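PDB 4LHB: molybdopterin adenylyltransferase from Pyrococcus furiosus, which catalyses the adenylylation of molybdopterin with ATP, a step in building the molybdenum or tungsten cofactor, and works as a homohexamer. Local coordinates for residues S158-S162 / V163-K167; E131-G134 / Y135-L139. One frame throughout, in Å; residues are numbered along the deposited sequence.

Overall arrangement
Contact 2 comes first along the chain, where helix 121-133 gives way to a 3-10 segment before strand 143-148. That strand pairs antiparallel with strand 153-159 in the mixed sheet, and the end of strand 153-159 leads into contact 1 at the start of helix 163-184. The two contacts lie on the same side of the chain's centre, with their own centres about 13 Å apart and their nearest atoms about 7 Å apart, so they do not touch. The centre of contact 1 is about 9 Å from the chain's centre, that of contact 2 about 20 Å. Contact 1 meets no other subunit and holds a sulfate, whereas contact 2 sits at the surface against neighbouring copies in the hexamer.

Contact 1 of 2, residues S158-S162 / V163-K167; sequences SLPGS and VNAVK. With SO4 (sulfate ion), chain F.
Ser162 is the N-cap of helix 163-184: its OG accepts from Ala165 N at 3.2 Å, with an N-H...O angle of 154°. The side-chain torsion, chi1 71°, places OG between the backbone N and the carbonyl carbon, within bonding distance of the Ala165 N-H. Separately, the carbonyl O of Ser162 takes the first i to i+4 bond of the helix, from Val166 N at 2.9 Å. A further hydrogen bond runs from Gly161 N to sulfate O4, 3.1 Å long and nearly straight at 167°. Thr99 N binds the same ion, which probably comes from the crystallisation liquor; two backbone amides converging on it may mark where an anionic group can sit. The N-cap joins strand 153-159, an inner strand of the mixed MoaB/Mog sheet, to the helix that follows it, through a Pro-Gly-Ser turn. Apolar packing draws on both sides of this turn: Pro160 CB lies 3.7 Å from Ala165 CB, with the neighbouring ring atom CG also close to that methyl, and Leu159 CD1 is 4.5 Å from Val166 CG2, a loose apolar contact. Ile55 of helix 51-60 also packs on Val166. Polar and apolar atoms meet where Val166 CG2 lies 3.4 Å from Pro160 O, a carbonyl that is also hydrogen-bonded to Thr96 OG1.

Contact 2 of 2, residues E131-G134 / Y135-L139; sequences EEVG and YATVL
Val133 and Gly134 each accept a backbone bond from the residue three places on, Ala136 N to Val133 O at 3.1 Å and Thr137 N to Gly134 O at 3.0 Å, the i to i+3 pattern of a 3-10 turn. Gly134 is where the chain first leaves helical geometry after helix 121-133: its positive phi of 47° redirects the backbone into the 3-10 segment that leads toward strand 143-148. Thr137 adds a side-chain bond to this turn. Its OG1 donates to Gly134 O at 2.7 Å, so that one carbonyl oxygen is gripped by both the hydroxyl and the amide of the same residue, from opposite faces of its plane. The torsion chi1 of 39° places OG1 between the backbone N and the carbonyl carbon and directs it back to the carbonyl that opens the turn. A valine here would lose the hydroxyl, and would probably leave Gly134 O without its hydroxyl donor, held by the bond from Thr137 N, and the turn less firmly tied. Thr137 also packs on Val124 of a neighbouring subunit, which touches Val138 as well; Tyr135 meets Lys128 of that subunit. Ala136 lays its methyl beside Val133, Ala136 CB to Val133 CB 4.0 Å. Val133 CG2 meets Thr137 CG2 at 3.8 Å, the two side chains set at a slant to each other.

Contact 1 of 2, residues S158-S162 / V163-K167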
ATOM      1  N   SER C 158       0.772  -7.443  19.570  1.00 26.96           N
ATOM      2  CA  SER C 158      -0.673  -7.355  19.702  1.00 25.52           C
ATOM      3  C   SER C 158      -1.234  -8.726  19.663  1.00 25.55           C
ATOM      4  O   SER C 158      -1.070  -9.467  18.699  1.00 25.26           O
ATOM      5  CB  SER C 158      -1.289  -6.457  18.618  1.00 25.07           C
ATOM      6  OG  SER C 158      -0.886  -5.127  18.919  1.00 25.79           O
ATOM      7  N   LEU C 159      -1.905  -9.054  20.756  1.00 29.35           N
ATOM      8  CA  LEU C 159      -2.408 -10.384  21.010  1.00 30.81           C
ATOM      9  C   LEU C 159      -3.927 -10.390  21.060  1.00 29.07           C
ATOM     10  O   LEU C 159      -4.523  -9.344  21.313  1.00 28.83           O
ATOM     11  CB  LEU C 159      -1.868 -10.822  22.371  1.00 31.06           C
ATOM     12  CG  LEU C 159      -0.361 -10.769  22.585  1.00 29.25           C
ATOM     13  CD1 LEU C 159      -0.107 -11.146  24.050  1.00 28.92           C
ATOM     14  CD2 LEU C 159       0.321 -11.732  21.631  1.00 28.45           C
ATOM     15  N   PRO C 160      -4.542 -11.555  20.807  1.00 30.09           N
ATOM     16  CA  PRO C 160      -5.979 -11.699  21.011  1.00 30.81           C
ATOM     17  C   PRO C 160      -6.344 -11.557  22.459  1.00 31.23           C
ATOM     18  O   PRO C 160      -5.481 -11.416  23.316  1.00 36.63           O
ATOM     19  CB  PRO C 160      -6.295 -13.128  20.538  1.00 29.73           C
ATOM     20  CG  PRO C 160      -5.189 -13.478  19.607  1.00 31.52           C
ATOM     21  CD  PRO C 160      -3.978 -12.710  20.072  1.00 31.96           C
ATOM     22  N   GLY C 161      -7.638 -11.581  22.708  1.00 31.71           N
ATOM     23  CA  GLY C 161      -8.219 -11.220  23.980  1.00 32.87           C
ATOM     24  C   GLY C 161      -8.314 -12.369  24.941  1.00 31.96           C
ATOM     25  O   GLY C 161      -8.127 -12.157  26.128  1.00 36.93           O
ATOM     26  N   SER C 162      -8.593 -13.578  24.462  1.00 34.13           N
ATOM     27  CA  SER C 162      -8.743 -14.708  25.384  1.00 39.95           C
ATOM     28  C   SER C 162      -7.477 -14.959  26.222  1.00 43.63           C
ATOM     29  O   SER C 162      -6.350 -14.722  25.755  1.00 46.63           O
ATOM     30  CB  SER C 162      -9.146 -15.985  24.665  1.00 40.48           C
ATOM     31  OG  SER C 162      -8.097 -16.500  23.888  1.00 46.33           O
ATOM     32  N   VAL C 163      -7.680 -15.396  27.467  1.00 46.15           N
ATOM     33  CA  VAL C 163      -6.587 -15.810  28.346  1.00 46.68           C
ATOM     34  C   VAL C 163      -5.692 -16.895  27.701  1.00 44.78           C
ATOM     35  O   VAL C 163      -4.485 -16.796  27.777  1.00 41.79           O
ATOM     36  CB  VAL C 163      -7.136 -16.302  29.706  1.00 49.24           C
ATOM     37  CG1 VAL C 163      -6.213 -17.362  30.346  1.00 43.50           C
ATOM     38  CG2 VAL C 163      -7.385 -15.108  30.627  1.00 45.66           C
ATOM     39  N   ASN C 164      -6.272 -17.888  27.033  1.00 45.09           N
ATOM     40  CA  ASN C 164      -5.459 -18.921  26.380  1.00 51.50           C
ATOM     41  C   ASN C 164      -4.582 -18.397  25.250  1.00 50.53           C
ATOM     42  O   ASN C 164      -3.406 -18.780  25.129  1.00 56.71           O
ATOM     43  CB  ASN C 164      -6.316 -20.085  25.850  1.00 59.40           C
ATOM     44  CG  ASN C 164      -6.783 -21.026  26.963  1.00 68.79           C
ATOM     45  OD1 ASN C 164      -6.061 -21.278  27.939  1.00 73.09           O
ATOM     46  ND2 ASN C 164      -8.002 -21.540  26.828  1.00 68.02           N
ATOM     47  N   ALA C 165      -5.157 -17.540  24.417  1.00 42.66           N
ATOM     48  CA  ALA C 165      -4.428 -16.944  23.342  1.00 38.12           C
ATOM     49  C   ALA C 165      -3.316 -16.132  23.969  1.00 39.80           C
ATOM     50  O   ALA C 165      -2.174 -16.105  23.448  1.00 36.90           O
ATOM     51  CB  ALA C 165      -5.339 -16.077  22.482  1.00 36.35           C
ATOM     52  N   VAL C 166      -3.609 -15.481  25.098  1.00 36.91           N
ATOM     53  CA  VAL C 166      -2.578 -14.663  25.716  1.00 37.77           C
ATOM     54  C   VAL C 166      -1.391 -15.475  26.281  1.00 42.98           C
ATOM     55  O   VAL C 166      -0.221 -15.067  26.174  1.00 44.02           O
ATOM     56  CB  VAL C 166      -3.160 -13.734  26.751  1.00 35.99           C
ATOM     57  CG1 VAL C 166      -2.057 -13.216  27.646  1.00 35.68           C
ATOM     58  CG2 VAL C 166      -3.857 -12.605  26.026  1.00 33.38           C
ATOM     59  N   LYS C 167      -1.676 -16.653  26.823  1.00 48.78           N
ATOM     60  CA  LYS C 167      -0.621 -17.503  27.386  1.00 45.66           C
ATOM     61  C   LYS C 167       0.281 -18.025  26.283  1.00 41.07           C
ATOM     62  O   LYS C 167       1.490 -18.037  26.458  1.00 39.72           O
ATOM     63  CB  LYS C 167      -1.204 -18.668  28.181  1.00 48.05           C
ATOM     64  CG  LYS C 167      -1.787 -18.307  29.536  1.00 49.99           C
ATOM     65  CD  LYS C 167      -2.511 -19.503  30.189  1.00 57.42           C
ATOM     66  CE  LYS C 167      -1.643 -20.776  30.224  1.00 57.83           C
ATOM     67  NZ  LYS C 167      -2.181 -21.812  31.158  1.00 66.03           N
TER
HETATM   68  S   SO4 F 201      -9.956 -10.584  20.150  1.00 51.28           S
HETATM   69  O1  SO4 F 201     -10.725 -10.062  21.293  1.00 47.42           O
HETATM   70  O2  SO4 F 201     -10.719 -10.547  18.890  1.00 60.17           O
HETATM   71  O3  SO4 F 201      -8.788  -9.690  19.946  1.00 58.63           O
HETATM   72  O4  SO4 F 201      -9.572 -12.014  20.379  1.00 56.01           O

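Contact 2 of 2, residues E131-G134 / Y135-L139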
ATOM      1  N   GLU C 131      -1.559 -26.292  17.415  1.00 69.19           N
ATOM      2  CA  GLU C 131      -1.566 -27.519  18.212  1.00 72.31           C
ATOM      3  C   GLU C 131      -2.774 -27.573  19.168  1.00 69.68           C
ATOM      4  O   GLU C 131      -3.342 -28.644  19.374  1.00 72.41           O
ATOM      5  CB  GLU C 131      -0.263 -27.660  19.005  1.00 74.00           C
ATOM      6  CG  GLU C 131       1.000 -27.674  18.147  1.00 80.42           C
ATOM      7  CD  GLU C 131       2.282 -27.421  18.950  1.00 88.20           C
ATOM      8  OE1 GLU C 131       2.249 -27.470  20.211  1.00 78.28           O
ATOM      9  OE2 GLU C 131       3.337 -27.169  18.309  1.00 90.22           O
ATOM     10  N   GLU C 132      -3.164 -26.435  19.745  1.00 64.86           N
ATOM     11  CA  GLU C 132      -4.275 -26.452  20.683  0.50 66.34           C
ATOM     12  C   GLU C 132      -5.625 -26.123  20.010  1.00 66.67           C
ATOM     13  O   GLU C 132      -6.679 -26.428  20.581  1.00 63.20           O
ATOM     14  CB  GLU C 132      -3.960 -25.575  21.905  0.50 68.22           C
ATOM     15  CG  GLU C 132      -2.526 -25.776  22.426  0.50 70.07           C
ATOM     16  CD  GLU C 132      -2.427 -25.871  23.944  0.50 66.92           C
ATOM     17  OE1 GLU C 132      -1.328 -25.615  24.482  0.50 57.76           O
ATOM     18  OE2 GLU C 132      -3.443 -26.203  24.597  0.50 65.32           O
ATOM     19  N   VAL C 133      -5.612 -25.547  18.793  1.00 63.22           N
ATOM     20  CA  VAL C 133      -6.900 -25.230  18.110  1.00 55.91           C
ATOM     21  C   VAL C 133      -6.999 -25.530  16.622  1.00 49.54           C
ATOM     22  O   VAL C 133      -8.007 -25.222  16.023  1.00 45.27           O
ATOM     23  CB  VAL C 133      -7.393 -23.783  18.365  1.00 50.88           C
ATOM     24  CG1 VAL C 133      -7.468 -23.501  19.860  1.00 50.70           C
ATOM     25  CG2 VAL C 133      -6.496 -22.773  17.688  1.00 47.40           C
ATOM     26  N   GLY C 134      -5.990 -26.159  16.037  1.00 51.96           N
ATOM     27  CA  GLY C 134      -6.043 -26.570  14.612  1.00 52.32           C
ATOM     28  C   GLY C 134      -6.544 -25.504  13.639  1.00 51.12           C
ATOM     29  O   GLY C 134      -6.108 -24.357  13.709  1.00 53.71           O
ATOM     30  N   TYR C 135      -7.471 -25.879  12.754  1.00 48.02           N
ATOM     31  CA  TYR C 135      -8.008 -24.970  11.738  1.00 46.55           C
ATOM     32  C   TYR C 135      -8.650 -23.664  12.269  1.00 45.03           C
ATOM     33  O   TYR C 135      -8.837 -22.733  11.491  1.00 45.49           O
ATOM     34  CB  TYR C 135      -9.027 -25.669  10.843  1.00 44.63           C
ATOM     35  CG  TYR C 135      -8.510 -26.867  10.119  1.00 49.53           C
ATOM     36  CD1 TYR C 135      -7.180 -26.940   9.686  1.00 51.75           C
ATOM     37  CD2 TYR C 135      -9.363 -27.935   9.820  1.00 51.55           C
ATOM     38  CE1 TYR C 135      -6.715 -28.064   8.994  1.00 50.69           C
ATOM     39  CE2 TYR C 135      -8.911 -29.056   9.128  1.00 51.36           C
ATOM     40  CZ  TYR C 135      -7.587 -29.113   8.722  1.00 51.04           C
ATOM     41  OH  TYR C 135      -7.135 -30.209   8.048  1.00 49.97           O
ATOM     42  N   ALA C 136      -8.970 -23.572  13.558  1.00 40.02           N
ATOM     43  CA  ALA C 136      -9.493 -22.322  14.103  1.00 36.74           C
ATOM     44  C   ALA C 136      -8.462 -21.226  13.965  1.00 37.06           C
ATOM     45  O   ALA C 136      -8.811 -20.071  14.151  1.00 35.54           O
ATOM     46  CB  ALA C 136      -9.912 -22.451  15.578  1.00 32.58           C
ATOM     47  N   THR C 137      -7.192 -21.556  13.688  1.00 38.85           N
ATOM     48  CA  THR C 137      -6.161 -20.509  13.586  1.00 37.98           C
ATOM     49  C   THR C 137      -6.372 -19.580  12.379  1.00 38.44           C
ATOM     50  O   THR C 137      -5.779 -18.514  12.291  1.00 43.11           O
ATOM     51  CB  THR C 137      -4.722 -21.063  13.577  1.00 38.80           C
ATOM     52  OG1 THR C 137      -4.665 -22.273  12.808  1.00 40.91           O
ATOM     53  CG2 THR C 137      -4.204 -21.288  15.021  1.00 36.70           C
ATOM     54  N   VAL C 138      -7.240 -19.976  11.466  1.00 38.19           N
ATOM     55  CA  VAL C 138      -7.637 -19.139  10.323  1.00 37.97           C
ATOM     56  C   VAL C 138      -8.195 -17.783  10.805  1.00 38.59           C
ATOM     57  O   VAL C 138      -8.031 -16.777  10.116  1.00 37.62           O
ATOM     58  CB  VAL C 138      -8.600 -19.952   9.399  1.00 36.55           C
ATOM     59  CG1 VAL C 138      -9.423 -19.095   8.461  1.00 35.38           C
ATOM     60  CG2 VAL C 138      -7.778 -20.982   8.625  1.00 35.45           C
ATOM     61  N   LEU C 139      -8.799 -17.762  12.000  1.00 36.44           N
ATOM     62  CA  LEU C 139      -9.250 -16.530  12.626  1.00 37.82           C
ATOM     63  C   LEU C 139      -8.211 -15.866  13.506  1.00 43.71           C
ATOM     64  O   LEU C 139      -8.403 -14.726  13.897  1.00 47.91           O
ATOM     65  CB  LEU C 139     -10.500 -16.779  13.485  1.00 36.51           C
ATOM     66  CG  LEU C 139     -11.739 -17.031  12.646  1.00 35.99           C
ATOM     67  CD1 LEU C 139     -12.899 -17.439  13.500  1.00 34.38           C
ATOM     68  CD2 LEU C 139     -12.061 -15.782  11.861  1.00 36.88           C
TER